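Local coordinates for protein arginine--tRNA ligase (Campylobacter jejuni, PDB 3FNR) that joins L-arginine to its cognate tRNA at the expense of ATP, as a monomeric class I aminoacyl-tRNA synthetase, at residues Leu86-Ser89 with Ile90-Val94. The protein carries 1 engineered substitution. Residues are numbered along the deposited sequence; the frame is centred on the assembly and turned at random.
Sequences LGLS and ILLSV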
loop_
_atom_site.group_PDB
_atom_site.type_symbol
_atom_site.label_atom_id
_atom_site.label_comp_id
_atom_site.label_asym_id
_atom_site.label_seq_id
_atom_site.Cartn_x
_atom_site.Cartn_y
_atom_site.Cartn_z
ATOM N N LEU A 86 -20.624 -1.008 -15.861
ATOM C CA LEU A 86 -19.535 -1.802 -16.431
ATOM C C LEU A 86 -20.055 -2.839 -17.440
ATOM O O LEU A 86 -19.460 -3.022 -18.498
ATOM C CB LEU A 86 -18.719 -2.481 -15.327
ATOM C CG LEU A 86 -17.534 -3.343 -15.760
ATOM C CD1 LEU A 86 -16.369 -2.461 -16.219
ATOM C CD2 LEU A 86 -17.118 -4.276 -14.629
ATOM N N GLY A 87 -21.160 -3.506 -17.106
ATOM C CA GLY A 87 -21.819 -4.435 -18.030
ATOM C C GLY A 87 -22.377 -3.711 -19.245
ATOM O O GLY A 87 -22.288 -4.210 -20.371
ATOM N N LEU A 88 -22.936 -2.525 -19.004
ATOM C CA LEU A 88 -23.471 -1.662 -20.055
ATOM C C LEU A 88 -22.393 -1.222 -21.037
ATOM O O LEU A 88 -22.588 -1.298 -22.251
ATOM C CB LEU A 88 -24.136 -0.426 -19.441
ATOM C CG LEU A 88 -24.826 0.552 -20.399
ATOM C CD1 LEU A 88 -26.100 -0.052 -20.983
ATOM C CD2 LEU A 88 -25.133 1.862 -19.700
ATOM N N SER A 89 -21.260 -0.778 -20.497
ATOM C CA SER A 89 -20.155 -0.233 -21.284
ATOM C C SER A 89 -19.504 -1.262 -22.199
ATOM O O SER A 89 -19.127 -0.932 -23.323
ATOM C CB SER A 89 -19.106 0.391 -20.362
ATOM O OG SER A 89 -19.687 1.404 -19.553
ATOM N N ILE A 90 -19.375 -2.496 -21.714
ATOM C CA ILE A 90 -18.824 -3.613 -22.501
ATOM C C ILE A 90 -19.728 -3.969 -23.673
ATOM O O ILE A 90 -19.247 -4.172 -24.795
ATOM C CB ILE A 90 -18.596 -4.868 -21.629
ATOM C CG1 ILE A 90 -17.475 -4.605 -20.631
ATOM C CG2 ILE A 90 -18.233 -6.111 -22.476
ATOM C CD1 ILE A 90 -17.509 -5.543 -19.482
ATOM N N LEU A 91 -21.031 -4.036 -23.397
ATOM C CA LEU A 91 -22.060 -4.247 -24.419
ATOM C C LEU A 91 -21.959 -3.212 -25.544
ATOM O O LEU A 91 -21.997 -3.564 -26.728
ATOM C CB LEU A 91 -23.457 -4.194 -23.785
ATOM C CG LEU A 91 -24.652 -4.219 -24.748
ATOM C CD1 LEU A 91 -24.960 -5.643 -25.153
ATOM C CD2 LEU A 91 -25.876 -3.552 -24.142
ATOM N N LEU A 92 -21.807 -1.948 -25.152
ATOM C CA LEU A 92 -21.755 -0.828 -26.083
ATOM C C LEU A 92 -20.511 -0.853 -26.972
ATOM O O LEU A 92 -20.589 -0.542 -28.164
ATOM C CB LEU A 92 -21.857 0.498 -25.321
ATOM C CG LEU A 92 -23.225 1.178 -25.155
ATOM C CD1 LEU A 92 -24.359 0.221 -24.781
ATOM C CD2 LEU A 92 -23.129 2.305 -24.136
ATOM N N SER A 93 -19.375 -1.245 -26.398
ATOM C CA SER A 93 -18.138 -1.342 -27.170
ATOM C C SER A 93 -18.065 -2.618 -28.019
ATOM O O SER A 93 -17.303 -2.668 -28.986
ATOM C CB SER A 93 -16.902 -1.193 -26.279
ATOM O OG SER A 93 -16.630 -2.386 -25.578
ATOM N N VAL A 94 -18.841 -3.641 -27.650
ATOM C CA VAL A 94 -19.056 -4.811 -28.516
ATOM C C VAL A 94 -19.850 -4.363 -29.751
ATOM O O VAL A 94 -19.508 -4.717 -30.880
ATOM C CB VAL A 94 -19.764 -5.993 -27.765
ATOM C CG1 VAL A 94 -20.501 -6.931 -28.725
ATOM C CG2 VAL A 94 -18.763 -6.794 -26.947
#
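Ile-90 and Leu-86 meet one turn apart on helix 80-98, where the CD1 methyl of Ile-90 comes within 4.3 Å of Leu-86 CG and lies 3.3 Å from Leu-86 O. Ile-90 takes this place because its CG1 branch stands beside the backbone N (chi1 -68°), leaning back along the preceding turn. A second apolar pair repeats the i to i+4 spacing: Leu-88 CD1 and Leu-92 CD1 are 4.2 Å apart, the two side chains crossing at a slant, while Leu-92 CD1 also covers Leu-88 O. Both pairs illustrate how an alpha helix brings residues four apart onto one side.

The backbone supplies consecutive i to i+4 hydrogen bonds: Ile-90 N to Leu-86 O and Leu-91 N to Gly-87 O at 3.3 Å, Leu-92 N to Leu-88 O and Ser-93 N to Ser-89 O at 3.1 Å.

The serines turn their hydroxyls back to the helix. Ser-93 OG donates to Ile-90 O over 3.3 Å, well bent from the carbonyl direction at 116°, and Val-94 N reaches the same oxygen from the same face, giving this carbonyl two donors. Ser-89 OG is hydrogen-bonded to Leu-85 O and to Tyr-110 N, tying the helix to the chain that follows it.

Ile-90 further packs on Leu-118 and Ala-122 of helix 113-126 and Leu-139 and Ala-143 of helix 136-157. The arrangement is a regular, mostly buried alpha-helical segment in the three-helix insertion between parallel strands 69-76 and 165-167 of the class I catalytic domain.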